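Local coordinates for probable ferredoxin-dependent nitrite reductase NirA (Mycobacterium tuberculosis, PDB 1ZJ8), which catalyses the ferredoxin-dependent six-electron reduction of sulfite to sulfide, using a siroheme and a [4Fe-4S] cluster, at residues A[470-475]-A[479-484]; A[504-509]-A[533-538]; A[429-434]-A[438-443]. All blocks are in the same frame, centred on the assembly; numbering follows the deposited sequence.

In the fold
All three contacts lie in the C-terminal 4Fe-4S domain, and along the chain they follow one another in the order 3, 1, 2. Interaction 3 (429-434 with 438-443) and interaction 1 (470-475 with 479-484) each hold one cluster cysteine, C434 or C474, with C428 and C478 just outside the segments. Their centres are about 12 Å apart, and T441 packs on N472 and G473. Interaction 2 (504-509 with 533-538) lies away from the cofactors, its centre about 12 Å from that of interaction 1. F504 packs on I471 of interaction 1 and A439 of interaction 3, and H507 on I481 of interaction 1. Strands 469-472 and 500-508 share one mixed sheet, which connects the cofactor-binding loops with helix 532-545.

Interaction 1 of 3, residues A[470-475]-A[479-484]; sequences NINGCP and ARIQIA. With SF4 (iron/sulfur cluster), chain D.
N470 ND2 donates to the backbone carbonyl of R480, lying 2.6 Å from R480 O with an N-H...O angle of 156°. The oxygen sits close to the plane of the N470 amide, whereas the donor stands 36° out of the carbonyl plane, off the lone-pair directions. With CG beside the backbone N (chi1 -64°), the N470 side chain leaves the strand toward the 479-484 loop, and there A484 CB packs on N470 CG at 3.7 Å. Two residues along, N472 points to the same loop but acts as acceptor: N472 OD1 accepts from A479 N at 2.7 Å, the donor tilted from the carbonyl plane. A weak bond from N472 ND2 to F488 O fits this orientation of the amide. The I481 side chain runs across the N472 amide, and I481 CD1 reaches C474 O at 3.9 Å.

Between the segments runs the C-X3-C motif, from C474 to C478. C474 SG binds FE1 of the cluster at 2.3 Å, and C478 is, by similarity, both a cluster ligand and the axial ligand of the siroheme iron. N470 and N472, two residues apart on the strand, thus hydrogen-bond to the backbone that follows C478. R480 sends its guanidinium away to P388 O and D140 O. Strand 469-472 runs between strands 425-427 and 486-494 in the mixed sheet, with I471 directed away from the loop onto F504 of strand 500-508.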
# COMPACT_ATOMS: atom_id res chain seq x y z
N ASN A 470 -8.80 -8.72 5.61
CA ASN A 470 -8.13 -8.34 4.35
C ASN A 470 -8.36 -9.38 3.26
O ASN A 470 -8.04 -10.56 3.44
CB ASN A 470 -6.63 -8.17 4.58
CG ASN A 470 -6.31 -7.03 5.53
OD1 ASN A 470 -7.19 -6.38 6.06
ND2 ASN A 470 -5.03 -6.78 5.74
N ILE A 471 -8.91 -8.93 2.12
CA ILE A 471 -9.25 -9.80 0.99
C ILE A 471 -8.28 -9.57 -0.17
O ILE A 471 -8.30 -8.53 -0.81
CB ILE A 471 -10.68 -9.55 0.48
CG1 ILE A 471 -11.65 -9.31 1.65
CG2 ILE A 471 -11.15 -10.73 -0.38
CD1 ILE A 471 -13.13 -9.25 1.24
N ASN A 472 -7.46 -10.58 -0.45
CA ASN A 472 -6.47 -10.49 -1.53
C ASN A 472 -6.83 -11.47 -2.65
O ASN A 472 -7.27 -12.58 -2.37
CB ASN A 472 -5.08 -10.79 -0.98
CG ASN A 472 -4.70 -9.86 0.17
OD1 ASN A 472 -3.80 -9.03 0.04
ND2 ASN A 472 -5.38 -10.02 1.32
N GLY A 473 -6.65 -11.05 -3.90
CA GLY A 473 -7.00 -11.86 -5.08
C GLY A 473 -5.95 -12.88 -5.56
O GLY A 473 -6.20 -13.64 -6.51
N CYS A 474 -4.79 -12.90 -4.89
CA CYS A 474 -3.69 -13.82 -5.22
C CYS A 474 -2.63 -13.73 -4.12
O CYS A 474 -2.76 -12.92 -3.20
CB CYS A 474 -3.11 -13.49 -6.59
SG CYS A 474 -1.80 -12.27 -6.49
N PRO A 475 -1.56 -14.55 -4.20
CA PRO A 475 -0.59 -14.64 -3.09
C PRO A 475 0.37 -13.45 -2.89
O PRO A 475 1.05 -13.41 -1.85
CB PRO A 475 0.20 -15.93 -3.41
CG PRO A 475 -0.47 -16.55 -4.57
CD PRO A 475 -1.21 -15.47 -5.30
N ALA A 479 -3.08 -6.42 -0.26
CA ALA A 479 -3.96 -5.96 0.79
C ALA A 479 -3.59 -6.64 2.09
O ALA A 479 -4.43 -6.78 2.97
CB ALA A 479 -5.42 -6.23 0.44
N ARG A 480 -2.33 -7.06 2.21
CA ARG A 480 -1.75 -7.50 3.47
C ARG A 480 -2.48 -8.68 4.14
O ARG A 480 -3.13 -8.53 5.16
CB ARG A 480 -1.61 -6.28 4.42
CG ARG A 480 -0.29 -5.47 4.22
CD ARG A 480 -0.45 -4.06 3.66
NE ARG A 480 -0.85 -3.12 4.69
CZ ARG A 480 -0.96 -1.80 4.53
NH1 ARG A 480 -0.67 -1.21 3.37
NH2 ARG A 480 -1.36 -1.07 5.55
N ILE A 481 -2.33 -9.86 3.54
CA ILE A 481 -2.94 -11.12 4.01
C ILE A 481 -2.53 -11.55 5.43
O ILE A 481 -3.36 -11.92 6.28
CB ILE A 481 -2.51 -12.31 3.11
CG1 ILE A 481 -2.90 -12.09 1.65
CG2 ILE A 481 -3.14 -13.63 3.62
CD1 ILE A 481 -2.18 -12.97 0.68
N GLN A 482 -1.22 -11.50 5.67
CA GLN A 482 -0.65 -12.21 6.80
C GLN A 482 -0.71 -11.39 8.06
O GLN A 482 -0.27 -11.85 9.11
CB GLN A 482 0.82 -12.62 6.52
CG GLN A 482 1.05 -13.47 5.27
CD GLN A 482 1.21 -12.63 4.02
OE1 GLN A 482 0.74 -11.49 3.96
NE2 GLN A 482 1.89 -13.18 3.01
N ILE A 483 -1.25 -10.18 7.96
CA ILE A 483 -1.28 -9.31 9.13
C ILE A 483 -2.70 -8.83 9.42
O ILE A 483 -2.90 -7.72 9.88
CB ILE A 483 -0.29 -8.13 8.96
CG1 ILE A 483 -0.64 -7.27 7.75
CG2 ILE A 483 1.13 -8.67 8.82
CD1 ILE A 483 0.35 -6.18 7.48
N ALA A 484 -3.67 -9.70 9.15
CA ALA A 484 -5.08 -9.40 9.41
C ALA A 484 -5.52 -10.39 10.43
O ALA A 484 -4.96 -11.47 10.50
CB ALA A 484 -5.90 -9.59 8.15
FE1 SF4 D . -2.64 -10.12 -6.56
FE2 SF4 D . -2.27 -7.49 -5.89
FE3 SF4 D . -3.62 -8.17 -8.18
FE4 SF4 D . -4.67 -8.44 -5.67
S1 SF4 D . -4.13 -6.46 -6.73
S2 SF4 D . -4.77 -10.01 -7.38
S3 SF4 D . -2.87 -9.18 -4.46
S4 SF4 D . -1.40 -8.58 -7.75

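Interaction 2 of 3, residues A[504-509]-A[533-538]; sequences FQVHLG and GDYIDR
Y535 ends against V506 and L508, its hydroxyl oxygen meeting the methyl groups of both, which come from strand 500-508, facing the helix. V506 CG1 lies 3.3 Å from Y535 OH and 4.0 Å from Y535 CZ, approaching the ring obliquely. L508 turns both branches of its fork toward the same oxygen, CD1 3.5 Å and CD2 3.7 Å from Y535 OH. The contact is therefore one of two aliphatic side chains set against the end of a phenol, and no hydrogen bond crosses between the segments. The hydroxyl's polar need is met by L565 O near the chain terminus, a bond that would fix the tip of the tyrosine among its apolar neighbours.

Y535 reaches across because CG is anti to the backbone N (chi1 170°), which aims the ring away from the helix and spans a CA to CA separation of 10.2 Å from V506. V527 of the adjoining strand touches both V506 and Y535 and so flanks the pair. On the helix, the R538 guanidinium lays one face over Y535 CA, while its NE bonds to R566 O. A second tie to the C-terminal tail is thus made one helical turn on.

Helix 532-545 packs against the mixed sheet here: I536 touches I486 and F488 of strand 486-494 and L452 of helix 442-455, and D534 forms a salt bridge with R455 of that same helix.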
# COMPACT_ATOMS: atom_id res chain seq x y z
N PHE A 504 -10.80 -18.97 -1.40
CA PHE A 504 -9.77 -18.32 -0.59
C PHE A 504 -9.15 -19.28 0.43
O PHE A 504 -9.85 -20.12 1.02
CB PHE A 504 -10.35 -17.08 0.11
CG PHE A 504 -10.87 -16.02 -0.84
CD1 PHE A 504 -12.19 -16.05 -1.30
CD2 PHE A 504 -10.05 -15.02 -1.31
CE1 PHE A 504 -12.67 -15.11 -2.19
CE2 PHE A 504 -10.52 -14.07 -2.20
CZ PHE A 504 -11.84 -14.13 -2.64
N GLN A 505 -7.84 -19.16 0.61
CA GLN A 505 -7.11 -19.76 1.72
C GLN A 505 -7.13 -18.73 2.84
O GLN A 505 -7.08 -17.53 2.58
CB GLN A 505 -5.66 -20.09 1.29
CG GLN A 505 -4.80 -20.93 2.29
CD GLN A 505 -3.37 -21.28 1.74
OE1 GLN A 505 -2.35 -20.76 2.22
NE2 GLN A 505 -3.31 -22.17 0.74
N VAL A 506 -7.20 -19.20 4.08
CA VAL A 506 -7.49 -18.36 5.24
C VAL A 506 -6.28 -18.24 6.17
O VAL A 506 -5.72 -19.24 6.60
CB VAL A 506 -8.66 -18.98 6.02
CG1 VAL A 506 -8.93 -18.27 7.35
CG2 VAL A 506 -9.91 -18.97 5.12
N HIS A 507 -5.89 -17.01 6.49
CA HIS A 507 -4.83 -16.76 7.45
C HIS A 507 -5.49 -16.07 8.64
O HIS A 507 -6.21 -15.09 8.46
CB HIS A 507 -3.71 -15.89 6.85
CG HIS A 507 -3.01 -16.51 5.67
ND1 HIS A 507 -1.68 -16.87 5.70
CD2 HIS A 507 -3.45 -16.80 4.42
CE1 HIS A 507 -1.33 -17.37 4.53
NE2 HIS A 507 -2.38 -17.34 3.73
N LEU A 508 -5.27 -16.58 9.84
CA LEU A 508 -5.94 -16.04 11.01
C LEU A 508 -4.94 -15.49 12.03
O LEU A 508 -3.91 -16.12 12.30
CB LEU A 508 -6.81 -17.13 11.64
CG LEU A 508 -8.05 -17.50 10.81
CD1 LEU A 508 -8.51 -18.91 11.12
CD2 LEU A 508 -9.18 -16.52 11.07
N GLY A 509 -5.25 -14.33 12.59
CA GLY A 509 -4.52 -13.81 13.76
C GLY A 509 -3.25 -12.99 13.51
O GLY A 509 -2.46 -12.78 14.42
N GLY A 533 -19.07 -14.52 3.74
CA GLY A 533 -19.96 -13.99 4.78
C GLY A 533 -20.38 -15.05 5.77
O GLY A 533 -20.43 -14.80 6.97
N ASP A 534 -20.70 -16.23 5.26
CA ASP A 534 -21.03 -17.37 6.12
C ASP A 534 -19.88 -17.68 7.06
O ASP A 534 -20.07 -17.82 8.27
CB ASP A 534 -21.30 -18.62 5.28
CG ASP A 534 -22.54 -18.51 4.40
OD1 ASP A 534 -23.61 -18.15 4.92
OD2 ASP A 534 -22.44 -18.82 3.20
N TYR A 535 -18.69 -17.81 6.49
CA TYR A 535 -17.51 -18.17 7.26
C TYR A 535 -17.16 -17.15 8.35
O TYR A 535 -16.94 -17.52 9.50
CB TYR A 535 -16.31 -18.35 6.33
CG TYR A 535 -15.03 -18.48 7.10
CD1 TYR A 535 -14.58 -19.72 7.50
CD2 TYR A 535 -14.32 -17.36 7.47
CE1 TYR A 535 -13.43 -19.84 8.23
CE2 TYR A 535 -13.17 -17.46 8.20
CZ TYR A 535 -12.72 -18.70 8.58
OH TYR A 535 -11.56 -18.81 9.31
N ILE A 536 -17.09 -15.88 7.96
CA ILE A 536 -16.80 -14.80 8.91
C ILE A 536 -17.81 -14.81 10.06
O ILE A 536 -17.43 -14.71 11.23
CB ILE A 536 -16.89 -13.39 8.25
CG1 ILE A 536 -15.87 -13.20 7.14
CG2 ILE A 536 -16.68 -12.30 9.30
CD1 ILE A 536 -14.49 -13.35 7.60
N ASP A 537 -19.09 -14.92 9.72
CA ASP A 537 -20.16 -14.99 10.70
C ASP A 537 -19.93 -16.16 11.65
O ASP A 537 -19.93 -15.97 12.87
CB ASP A 537 -21.50 -15.15 9.98
CG ASP A 537 -22.68 -15.33 10.95
OD1 ASP A 537 -23.44 -14.36 11.16
OD2 ASP A 537 -22.86 -16.44 11.48
N ARG A 538 -19.73 -17.35 11.09
CA ARG A 538 -19.48 -18.56 11.88
C ARG A 538 -18.35 -18.30 12.87
O ARG A 538 -18.56 -18.39 14.07
CB ARG A 538 -19.14 -19.72 10.94
CG ARG A 538 -18.95 -21.08 11.60
CD ARG A 538 -19.10 -22.21 10.57
NE ARG A 538 -18.18 -22.11 9.42
CZ ARG A 538 -18.52 -21.87 8.14
NH1 ARG A 538 -19.78 -21.66 7.75
NH2 ARG A 538 -17.56 -21.83 7.22

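Interaction 3 of 3, residues A[429-434]-A[438-443]; sequences SGIEFC and FAETRV. With SRM (siroheme), chain E.
A chain that starts anti to the backbone N (chi1 -174°) and then bends at chi2 folds the E440 carboxylate back against I431 and E432. E440 OE1 lies beside I431 CG2, while E440 OE2 accepts from the adjacent T441 N, above the carboxylate plane. R442 also begins anti, runs out and bends at chi3, which carries R442 NH2 to the siroheme acid oxygen O3B at 2.6 Å, near the guanidinium plane. S429 OG donates to a second siroheme carboxylate, O1A, at 3.0 Å, and R442 NH2 makes a weak bond to that hydroxyl, 3.4 Å from S429 OG.

The 429-434 loop is the stretch between the cysteines of the C-X5-C motif, C428 and C434; 438-443 folds back on it as it leads into helix 442-455. C434 SG binds FE3 of the cluster. Across the loop, I431 N donates to A439 O at 2.9 Å (157°). G430 O accepts F433 N and C434 N from opposite faces of its plane, fixing the turn that leads into C434. T441 OG1 bonds to C428 O. Farther out, E432 crosses V443 at about a right angle, E432 CD 3.9 Å from V443 CG2, and E432 OE1 has a long, weak ion pair with R363.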
# COMPACT_ATOMS: atom_id res chain seq x y z
N SER A 429 -7.25 -5.03 -5.76
CA SER A 429 -8.04 -4.79 -6.97
C SER A 429 -8.76 -6.07 -7.44
O SER A 429 -9.97 -6.05 -7.74
CB SER A 429 -7.11 -4.24 -8.03
OG SER A 429 -6.37 -3.22 -7.42
N GLY A 430 -8.02 -7.18 -7.47
CA GLY A 430 -8.58 -8.47 -7.83
C GLY A 430 -8.95 -8.53 -9.30
O GLY A 430 -8.66 -7.62 -10.10
N ILE A 431 -9.65 -9.62 -9.63
CA ILE A 431 -9.87 -10.04 -11.03
C ILE A 431 -10.63 -9.03 -11.90
O ILE A 431 -10.64 -9.18 -13.12
CB ILE A 431 -10.59 -11.42 -11.05
CG1 ILE A 431 -10.41 -12.11 -12.40
CG2 ILE A 431 -12.07 -11.27 -10.69
CD1 ILE A 431 -10.56 -13.66 -12.32
N GLU A 432 -11.27 -8.02 -11.29
CA GLU A 432 -11.93 -6.92 -12.03
C GLU A 432 -10.97 -6.14 -12.97
O GLU A 432 -11.40 -5.60 -13.99
CB GLU A 432 -12.58 -5.94 -11.02
CG GLU A 432 -13.40 -4.78 -11.60
CD GLU A 432 -13.34 -3.50 -10.74
OE1 GLU A 432 -12.46 -3.39 -9.85
OE2 GLU A 432 -14.15 -2.59 -10.99
N PHE A 433 -9.69 -6.07 -12.61
CA PHE A 433 -8.71 -5.30 -13.39
C PHE A 433 -7.29 -5.92 -13.38
O PHE A 433 -6.47 -5.60 -14.23
CB PHE A 433 -8.58 -3.86 -12.84
CG PHE A 433 -9.77 -2.94 -13.15
CD1 PHE A 433 -10.20 -2.71 -14.45
CD2 PHE A 433 -10.39 -2.23 -12.11
CE1 PHE A 433 -11.27 -1.82 -14.72
CE2 PHE A 433 -11.45 -1.34 -12.38
CZ PHE A 433 -11.88 -1.13 -13.68
N CYS A 434 -7.00 -6.80 -12.43
CA CYS A 434 -5.65 -7.31 -12.24
C CYS A 434 -5.38 -8.61 -13.03
O CYS A 434 -6.20 -9.54 -12.99
CB CYS A 434 -5.42 -7.57 -10.76
SG CYS A 434 -3.72 -7.95 -10.44
N PHE A 438 -6.99 -14.57 -8.98
CA PHE A 438 -7.85 -15.74 -9.17
C PHE A 438 -9.29 -15.45 -8.71
O PHE A 438 -10.22 -16.21 -9.01
CB PHE A 438 -7.26 -16.95 -8.44
CG PHE A 438 -5.87 -17.26 -8.85
CD1 PHE A 438 -5.58 -17.59 -10.18
CD2 PHE A 438 -4.83 -17.18 -7.94
CE1 PHE A 438 -4.28 -17.86 -10.59
CE2 PHE A 438 -3.50 -17.44 -8.34
CZ PHE A 438 -3.23 -17.78 -9.68
N ALA A 439 -9.47 -14.32 -8.00
CA ALA A 439 -10.76 -13.96 -7.46
C ALA A 439 -11.03 -12.46 -7.48
O ALA A 439 -10.12 -11.62 -7.64
CB ALA A 439 -10.91 -14.47 -6.03
N GLU A 440 -12.31 -12.16 -7.31
CA GLU A 440 -12.81 -10.82 -7.25
C GLU A 440 -12.74 -10.33 -5.79
O GLU A 440 -13.06 -11.05 -4.85
CB GLU A 440 -14.25 -10.77 -7.80
CG GLU A 440 -14.82 -9.39 -7.90
CD GLU A 440 -13.89 -8.45 -8.65
OE1 GLU A 440 -13.76 -8.68 -9.88
OE2 GLU A 440 -13.29 -7.52 -8.02
N THR A 441 -12.30 -9.09 -5.61
CA THR A 441 -12.01 -8.57 -4.28
C THR A 441 -12.66 -7.21 -4.01
O THR A 441 -13.42 -7.09 -3.04
CB THR A 441 -10.48 -8.44 -4.08
OG1 THR A 441 -9.91 -7.76 -5.19
CG2 THR A 441 -9.85 -9.80 -3.94
N ARG A 442 -12.38 -6.21 -4.85
CA ARG A 442 -12.87 -4.87 -4.57
C ARG A 442 -14.38 -4.74 -4.73
O ARG A 442 -15.02 -4.03 -3.95
CB ARG A 442 -12.15 -3.76 -5.35
CG ARG A 442 -12.26 -2.41 -4.58
CD ARG A 442 -11.59 -1.18 -5.18
NE ARG A 442 -10.15 -1.33 -5.42
CZ ARG A 442 -9.21 -1.44 -4.48
NH1 ARG A 442 -9.52 -1.45 -3.21
NH2 ARG A 442 -7.94 -1.57 -4.84
N VAL A 443 -14.96 -5.44 -5.70
CA VAL A 443 -16.41 -5.41 -5.90
C VAL A 443 -17.13 -6.26 -4.83
O VAL A 443 -18.18 -5.86 -4.29
CB VAL A 443 -16.79 -5.90 -7.33
CG1 VAL A 443 -18.26 -5.54 -7.65
CG2 VAL A 443 -15.81 -5.29 -8.39
FE SRM E . 0.97 -4.32 -5.27
CHA SRM E . 1.70 -6.05 -8.12
CHB SRM E . -2.07 -3.63 -6.48
CHC SRM E . 0.30 -2.62 -2.57
CHD SRM E . 2.74 -6.63 -3.41
NA SRM E . 0.08 -4.59 -7.04
C1A SRM E . 0.57 -5.21 -8.13
C2A SRM E . -0.20 -4.92 -9.39
CMA SRM E . 0.48 -3.83 -10.15
CDA SRM E . -0.48 -6.16 -10.19
CEA SRM E . 0.31 -6.43 -11.43
O3A SRM E . 1.53 -6.60 -11.33
O4A SRM E . -0.23 -6.48 -12.54
C3A SRM E . -1.49 -4.45 -8.80
CAA SRM E . -2.13 -3.32 -9.54
CBA SRM E . -3.02 -4.01 -10.54
CCA SRM E . -4.24 -3.20 -10.82
O1A SRM E . -4.80 -2.60 -9.88
O2A SRM E . -4.64 -3.12 -12.01
C4A SRM E . -1.15 -4.19 -7.37
NB SRM E . -0.55 -3.20 -4.72
C1B SRM E . -1.72 -2.95 -5.32
C2B SRM E . -2.57 -1.91 -4.65
CMB SRM E . -3.29 -0.99 -5.60
CDB SRM E . -3.59 -2.63 -3.83
CEB SRM E . -4.58 -1.81 -3.07
O3B SRM E . -5.79 -1.80 -3.35
O4B SRM E . -4.13 -1.14 -2.14
C3B SRM E . -1.52 -1.26 -3.78
CAB SRM E . -0.80 -0.16 -4.52
CBB SRM E . -0.21 0.86 -3.59
CCB SRM E . 0.68 1.80 -4.34
O1B SRM E . 0.30 2.93 -4.64
O2B SRM E . 1.82 1.47 -4.66
C4B SRM E . -0.53 -2.39 -3.67
NC SRM E . 1.32 -4.64 -3.39
C1C SRM E . 1.13 -3.73 -2.41
C2C SRM E . 1.50 -4.19 -1.16
CDC SRM E . 1.21 -3.61 0.19
CEC SRM E . 2.08 -2.58 0.79
O3C SRM E . 2.98 -2.04 0.10
O4C SRM E . 1.87 -2.32 1.98
C3C SRM E . 2.14 -5.35 -1.43
CAC SRM E . 2.71 -6.15 -0.30
CBC SRM E . 3.92 -5.64 0.45
CCC SRM E . 5.17 -5.95 -0.36
O1C SRM E . 5.41 -5.32 -1.43
O2C SRM E . 5.92 -6.86 0.07
C4C SRM E . 2.08 -5.57 -2.78
ND SRM E . 2.28 -5.79 -5.72
C1D SRM E . 2.70 -6.69 -4.81
C2D SRM E . 3.16 -7.84 -5.48
CAD SRM E . 4.23 -8.75 -4.91
CBD SRM E . 5.66 -8.48 -5.28
CCD SRM E . 6.81 -9.23 -4.68
O1D SRM E . 7.61 -8.58 -3.97
O2D SRM E . 6.97 -10.47 -4.88
C3D SRM E . 2.99 -7.60 -6.83
CDD SRM E . 3.71 -8.32 -7.94
CED SRM E . 5.15 -8.02 -8.30
O3D SRM E . 5.73 -7.03 -7.87
O4D SRM E . 5.79 -8.79 -9.04
C4D SRM E . 2.45 -6.33 -6.97